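Local coordinates for type IV secretion protein Dot (Legionella pneumophila, PDB 6KS5) that acts as a deubiquitinase (Ceg23) that regulates the association of polyubiquitin chains with the Legionella phagosome, at residues F131-N136 / A156-N161; E162-Y167 / E184-G189. All blocks are in the same frame, centred on the assembly; numbering follows the deposited sequence.

Contact 1: F131-N136 / A156-N161; sequences FSAFKN and ALYEAN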
loop_
_atom_site.group_PDB
_atom_site.type_symbol
_atom_site.label_atom_id
_atom_site.label_comp_id
_atom_site.label_asym_id
_atom_site.label_seq_id
_atom_site.Cartn_x
_atom_site.Cartn_y
_atom_site.Cartn_z
ATOM N N PHE A 131 -13.973 -12.607 -7.351
ATOM C CA PHE A 131 -14.728 -13.344 -8.360
ATOM C C PHE A 131 -14.627 -12.674 -9.723
ATOM O O PHE A 131 -14.454 -13.345 -10.747
ATOM C CB PHE A 131 -16.193 -13.456 -7.944
ATOM C CG PHE A 131 -16.448 -14.471 -6.878
ATOM C CD1 PHE A 131 -15.645 -15.593 -6.761
ATOM C CD2 PHE A 131 -17.500 -14.305 -5.992
ATOM C CE1 PHE A 131 -15.887 -16.531 -5.777
ATOM C CE2 PHE A 131 -17.751 -15.238 -5.007
ATOM C CZ PHE A 131 -16.942 -16.357 -4.898
ATOM N N SER A 132 -14.753 -11.346 -9.760
ATOM C CA SER A 132 -14.670 -10.647 -11.037
ATOM C C SER A 132 -13.230 -10.542 -11.516
ATOM O O SER A 132 -12.953 -10.731 -12.706
ATOM C CB SER A 132 -15.318 -9.264 -10.925
ATOM O OG SER A 132 -16.623 -9.378 -10.387
ATOM N N ALA A 133 -12.300 -10.237 -10.611
ATOM C CA ALA A 133 -10.909 -10.077 -11.017
ATOM C C ALA A 133 -10.344 -11.379 -11.560
ATOM O O ALA A 133 -9.624 -11.381 -12.567
ATOM C CB ALA A 133 -10.066 -9.579 -9.841
ATOM N N PHE A 134 -10.676 -12.502 -10.919
ATOM C CA PHE A 134 -10.169 -13.790 -11.375
ATOM C C PHE A 134 -10.797 -14.185 -12.701
ATOM O O PHE A 134 -10.093 -14.553 -13.648
ATOM C CB PHE A 134 -10.430 -14.857 -10.316
ATOM C CG PHE A 134 -9.404 -14.887 -9.218
ATOM C CD1 PHE A 134 -8.619 -13.775 -8.952
ATOM C CD2 PHE A 134 -9.224 -16.024 -8.458
ATOM C CE1 PHE A 134 -7.680 -13.800 -7.946
ATOM C CE2 PHE A 134 -8.284 -16.057 -7.454
ATOM C CZ PHE A 134 -7.514 -14.943 -7.195
ATOM N N LYS A 135 -12.124 -14.119 -12.787
ATOM C CA LYS A 135 -12.786 -14.413 -14.051
ATOM C C LYS A 135 -12.230 -13.546 -15.171
ATOM O O LYS A 135 -11.909 -14.049 -16.257
ATOM C CB LYS A 135 -14.293 -14.216 -13.905
ATOM C CG LYS A 135 -14.970 -15.325 -13.121
ATOM C CD LYS A 135 -16.473 -15.153 -13.107
ATOM C CE LYS A 135 -17.037 -15.449 -11.731
ATOM N NZ LYS A 135 -18.520 -15.321 -11.718
ATOM N N ASN A 136 -12.082 -12.244 -14.917
ATOM C CA ASN A 136 -11.442 -11.367 -15.889
ATOM C C ASN A 136 -10.043 -11.853 -16.231
ATOM O O ASN A 136 -9.636 -11.817 -17.396
ATOM C CB ASN A 136 -11.381 -9.936 -15.358
ATOM C CG ASN A 136 -12.725 -9.257 -15.365
ATOM O OD1 ASN A 136 -13.637 -9.681 -16.068
ATOM N ND2 ASN A 136 -12.856 -8.191 -14.583
ATOM N N ALA A 156 -1.506 -6.164 -7.586
ATOM C CA ALA A 156 -1.085 -6.765 -6.326
ATOM C C ALA A 156 -1.824 -8.073 -6.066
ATOM O O ALA A 156 -1.237 -9.039 -5.561
ATOM C CB ALA A 156 -1.305 -5.782 -5.177
ATOM N N LEU A 157 -3.114 -8.123 -6.411
ATOM C CA LEU A 157 -3.887 -9.348 -6.228
ATOM C C LEU A 157 -3.491 -10.408 -7.247
ATOM O O LEU A 157 -3.448 -11.604 -6.927
ATOM C CB LEU A 157 -5.379 -9.040 -6.325
ATOM C CG LEU A 157 -6.337 -10.218 -6.175
ATOM C CD1 LEU A 157 -6.741 -10.377 -4.727
ATOM C CD2 LEU A 157 -7.565 -10.023 -7.051
ATOM N N TYR A 158 -3.192 -9.986 -8.477
ATOM C CA TYR A 158 -2.789 -10.934 -9.507
ATOM C C TYR A 158 -1.410 -11.520 -9.226
ATOM O O TYR A 158 -1.114 -12.639 -9.661
ATOM C CB TYR A 158 -2.818 -10.257 -10.878
ATOM C CG TYR A 158 -4.214 -10.036 -11.420
ATOM C CD1 TYR A 158 -5.326 -10.473 -10.721
ATOM C CD2 TYR A 158 -4.418 -9.399 -12.637
ATOM C CE1 TYR A 158 -6.598 -10.277 -11.211
ATOM C CE2 TYR A 158 -5.690 -9.204 -13.139
ATOM C CZ TYR A 158 -6.773 -9.644 -12.418
ATOM O OH TYR A 158 -8.041 -9.454 -12.904
ATOM N N GLU A 159 -0.557 -10.787 -8.506
ATOM C CA GLU A 159 0.780 -11.290 -8.213
ATOM C C GLU A 159 0.779 -12.229 -7.015
ATOM O O GLU A 159 1.499 -13.234 -7.012
ATOM C CB GLU A 159 1.741 -10.130 -7.973
ATOM C CG GLU A 159 2.635 -9.852 -9.160
ATOM C CD GLU A 159 3.973 -9.253 -8.765
ATOM O OE1 GLU A 159 4.743 -8.870 -9.673
ATOM O OE2 GLU A 159 4.249 -9.156 -7.549
ATOM N N ALA A 160 -0.023 -11.925 -5.993
ATOM C CA ALA A 160 -0.055 -12.777 -4.811
ATOM C C ALA A 160 -0.546 -14.179 -5.152
ATOM O O ALA A 160 0.010 -15.169 -4.666
ATOM C CB ALA A 160 -0.935 -12.144 -3.733
ATOM N N ASN A 161 -1.577 -14.284 -5.994
ATOM C CA ASN A 161 -2.161 -15.568 -6.374
ATOM C C ASN A 161 -1.777 -15.966 -7.796
ATOM O O ASN A 161 -2.573 -16.559 -8.527
ATOM C CB ASN A 161 -3.678 -15.541 -6.230
ATOM C CG ASN A 161 -4.129 -14.866 -4.958
ATOM O OD1 ASN A 161 -4.083 -15.450 -3.878
ATOM N ND2 ASN A 161 -4.568 -13.618 -5.079
#

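Contact 2: E162-Y167 / E184-G189; sequences EAFLEY and EKYFVG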
loop_
_atom_site.group_PDB
_atom_site.type_symbol
_atom_site.label_atom_id
_atom_site.label_comp_id
_atom_site.label_asym_id
_atom_site.label_seq_id
_atom_site.Cartn_x
_atom_site.Cartn_y
_atom_site.Cartn_z
ATOM N N GLU A 162 -0.540 -15.659 -8.195
ATOM C CA GLU A 162 -0.105 -15.936 -9.560
ATOM C C GLU A 162 -0.156 -17.425 -9.876
ATOM O O GLU A 162 -0.591 -17.822 -10.964
ATOM C CB GLU A 162 1.307 -15.401 -9.775
ATOM C CG GLU A 162 1.828 -15.560 -11.198
ATOM C CD GLU A 162 2.673 -14.379 -11.635
ATOM O OE1 GLU A 162 2.358 -13.249 -11.207
ATOM O OE2 GLU A 162 3.643 -14.574 -12.403
ATOM N N ALA A 163 0.289 -18.265 -8.939
ATOM C CA ALA A 163 0.365 -19.697 -9.209
ATOM C C ALA A 163 -1.017 -20.295 -9.430
ATOM O O ALA A 163 -1.226 -21.055 -10.381
ATOM C CB ALA A 163 1.086 -20.406 -8.065
ATOM N N PHE A 164 -1.980 -19.958 -8.568
ATOM C CA PHE A 164 -3.324 -20.501 -8.730
ATOM C C PHE A 164 -3.993 -19.951 -9.982
ATOM O O PHE A 164 -4.716 -20.676 -10.675
ATOM C CB PHE A 164 -4.169 -20.202 -7.491
ATOM C CG PHE A 164 -5.643 -20.435 -7.689
ATOM C CD1 PHE A 164 -6.189 -21.693 -7.505
ATOM C CD2 PHE A 164 -6.483 -19.395 -8.064
ATOM C CE1 PHE A 164 -7.541 -21.910 -7.691
ATOM C CE2 PHE A 164 -7.833 -19.605 -8.252
ATOM C CZ PHE A 164 -8.363 -20.863 -8.065
ATOM N N LEU A 165 -3.772 -18.671 -10.288
ATOM C CA LEU A 165 -4.423 -18.081 -11.452
ATOM C C LEU A 165 -3.870 -18.659 -12.748
ATOM O O LEU A 165 -4.630 -18.917 -13.687
ATOM C CB LEU A 165 -4.275 -16.558 -11.428
ATOM C CG LEU A 165 -5.283 -15.811 -10.545
ATOM C CD1 LEU A 165 -4.873 -14.356 -10.334
ATOM C CD2 LEU A 165 -6.689 -15.900 -11.122
ATOM N N GLU A 166 -2.554 -18.879 -12.820
ATOM C CA GLU A 166 -1.983 -19.500 -14.013
ATOM C C GLU A 166 -2.503 -20.918 -14.191
ATOM O O GLU A 166 -2.854 -21.329 -15.306
ATOM C CB GLU A 166 -0.460 -19.498 -13.938
ATOM C CG GLU A 166 0.164 -18.199 -14.407
ATOM C CD GLU A 166 -0.410 -17.721 -15.728
ATOM O OE1 GLU A 166 -0.403 -18.507 -16.703
ATOM O OE2 GLU A 166 -0.874 -16.559 -15.784
ATOM N N TYR A 167 -2.565 -21.680 -13.102
ATOM C CA TYR A 167 -3.237 -22.968 -13.159
ATOM C C TYR A 167 -4.700 -22.793 -13.549
ATOM O O TYR A 167 -5.221 -23.546 -14.376
ATOM C CB TYR A 167 -3.107 -23.685 -11.817
ATOM C CG TYR A 167 -3.699 -25.070 -11.815
ATOM C CD1 TYR A 167 -3.037 -26.133 -12.419
ATOM C CD2 TYR A 167 -4.922 -25.314 -11.214
ATOM C CE1 TYR A 167 -3.581 -27.401 -12.422
ATOM C CE2 TYR A 167 -5.474 -26.575 -11.211
ATOM C CZ TYR A 167 -4.805 -27.613 -11.817
ATOM O OH TYR A 167 -5.372 -28.864 -11.809
ATOM N N GLU A 184 -5.602 -28.503 -7.455
ATOM C CA GLU A 184 -6.674 -29.299 -8.035
ATOM C C GLU A 184 -7.699 -29.733 -6.994
ATOM O O GLU A 184 -8.822 -30.094 -7.359
ATOM C CB GLU A 184 -6.080 -30.501 -8.770
ATOM C CG GLU A 184 -7.048 -31.231 -9.691
ATOM C CD GLU A 184 -7.843 -30.310 -10.610
ATOM O OE1 GLU A 184 -7.333 -29.234 -11.003
ATOM O OE2 GLU A 184 -8.992 -30.681 -10.943
ATOM N N LYS A 185 -7.349 -29.675 -5.706
ATOM C CA LYS A 185 -8.310 -29.991 -4.653
ATOM C C LYS A 185 -9.522 -29.069 -4.717
ATOM O O LYS A 185 -10.659 -29.510 -4.509
ATOM C CB LYS A 185 -7.634 -29.895 -3.284
ATOM C CG LYS A 185 -6.705 -28.686 -3.132
ATOM C CD LYS A 185 -5.973 -28.689 -1.792
ATOM C CE LYS A 185 -6.904 -28.299 -0.648
ATOM N NZ LYS A 185 -6.156 -27.849 0.568
ATOM N N TYR A 186 -9.301 -27.782 -5.008
ATOM C CA TYR A 186 -10.392 -26.814 -5.058
ATOM C C TYR A 186 -11.252 -26.945 -6.309
ATOM O O TYR A 186 -12.279 -26.263 -6.400
ATOM C CB TYR A 186 -9.852 -25.380 -4.979
ATOM C CG TYR A 186 -8.709 -25.161 -4.011
ATOM C CD1 TYR A 186 -8.909 -25.243 -2.639
ATOM C CD2 TYR A 186 -7.436 -24.841 -4.469
ATOM C CE1 TYR A 186 -7.868 -25.036 -1.750
ATOM C CE2 TYR A 186 -6.391 -24.628 -3.588
ATOM C CZ TYR A 186 -6.613 -24.729 -2.229
ATOM O OH TYR A 186 -5.579 -24.523 -1.345
ATOM N N PHE A 187 -10.865 -27.788 -7.266
ATOM C CA PHE A 187 -11.535 -27.872 -8.559
ATOM C C PHE A 187 -12.352 -29.142 -8.756
ATOM O O PHE A 187 -13.415 -29.088 -9.376
ATOM C CB PHE A 187 -10.504 -27.747 -9.689
ATOM C CG PHE A 187 -10.096 -26.328 -9.978
ATOM C CD1 PHE A 187 -10.953 -25.472 -10.658
ATOM C CD2 PHE A 187 -8.862 -25.846 -9.570
ATOM C CE1 PHE A 187 -10.585 -24.163 -10.925
ATOM C CE2 PHE A 187 -8.492 -24.541 -9.838
ATOM C CZ PHE A 187 -9.356 -23.699 -10.514
ATOM N N VAL A 188 -11.898 -30.287 -8.265
ATOM C CA VAL A 188 -12.732 -31.484 -8.319
ATOM C C VAL A 188 -13.805 -31.389 -7.239
ATOM O O VAL A 188 -13.597 -30.782 -6.178
ATOM C CB VAL A 188 -11.886 -32.765 -8.175
ATOM C CG1 VAL A 188 -10.951 -32.930 -9.371
ATOM C CG2 VAL A 188 -11.102 -32.728 -6.881
ATOM N N GLY A 189 -14.965 -31.984 -7.507
ATOM C CA GLY A 189 -16.103 -31.840 -6.606
ATOM C C GLY A 189 -16.580 -30.410 -6.461
ATOM O O GLY A 189 -17.063 -30.018 -5.390
#

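Contact 1: F131-N136 / A156-N161
Tyr-158 reaches across from helix 155-160 and sets its hydroxyl on the backbone of Ala-133, where OH donates a hydrogen bond to Ala-133 O at 2.5 Å. The donor meets this carbonyl well off the C=O direction, at a C=O...OH angle of 118°, and is tilted 31° out of the carbonyl plane. CG of Tyr-158 stands anti to its own carbonyl carbon, beside the backbone N, and from there the long phenol spans the gap between the helices. A tyrosine suits the place because its ring is apolar along its length and polar at its tip: CE1 lies 3.8 Å from Ala-133 CB while OH serves the carbonyl. The small Ala-133 leaves room for this ring and for a methyl of Leu-157, whose CD2 rests 3.8 Å from Ala-133 CB. That same methyl is 3.9 Å from Phe-134 CE1, and the Phe-134 and Leu-157 side chains cross at about a right angle. Phe-134 starts out pointing away from helix 155-160, yet its ring swings back, and at its far end CZ approaches Asn-161 ND2 at 3.9 Å. The amide nitrogen lies at the ring edge, in the ring plane, with the two flat groups 65° apart. Asn-161, the first residue to leave the helix, hydrogen-bonds through ND2 to Leu-157 O at 3.0 Å, while its OD1 is hydrogen-bonded to Tyr-200 OH. The whole is a helix-helix packing of steeply crossed segments, held by one side chain-to-backbone hydrogen bond beside an apolar patch; the axes of 131-136 and 156-160 approach to 11.0 Å. Helix 193-214 borders this junction, with Ile-197 against Phe-134 and Trp-201 against Leu-157, and helix 162-173 adds Leu-165, which touches both Phe-134 and Tyr-158.

Contact 2: E162-Y167 / E184-G189
Phe-164 barely overlaps Phe-187: their planes are only 15° from parallel, but the rings are slid so far apart that the centroids lie 5.7 Å from each other. What meets is one corner of each, with Phe-164 CE1 3.5 Å from Phe-187 CE2. Phe-187 CE2 is shared, since it also lies 3.9 Å from Tyr-167 CD2. The Tyr-167 ring is turned 60° to that of Phe-187, and Phe-187 CD2 lies at the edge of the Tyr-167 ring, 3.8 Å from Tyr-167 CE2. Phe-164 and Tyr-167 sit three residues apart, on one side of their helix, and both hold CG anti to the backbone N, which carries each CG out from the helix on the side of Phe-187. Together the three make an aromatic cluster between a helix and a loop. The two phenylalanines suit its buried side, while Tyr-167, partly exposed, adds a ring whose hydroxyl lies beside the Glu-184 carboxylate; the modelled approach there is too close to define the interaction. Tyr-186 touches Phe-164 more loosely, and its OH is hydrogen-bonded to Glu-204 OE2. The backbone of Glu-184 is clearer: its O accepts from the N of Phe-187 and of Val-188. The two bonds close a tight turn, and Phe-187 points toward the helix from it. Helix 193-214 flanks the cluster, its Tyr-200 stacking on Phe-164 and its Ala-196 touching Phe-187.

Overall arrangement
From the N terminus, the chain enters helix 130-140, passes through helix 146-150 and returns in helix 155-160, where contact 1 closes this first excursion. Helix 162-173 follows almost at once; the chain then leaves it and comes back as the loop 184-189, so that contact 2 closes a second excursion just before helix 193-214. The two are in series, neither nested nor crossed, and their centres are about 13 Å apart. They nevertheless meet, Phe-134 packing on Phe-164. Helix 193-214 lies against both contacts, with Tyr-200 hydrogen-bonded to Asn-161 and stacked on Phe-164, and the contacts together tie the successive helices and the loop into one helical region.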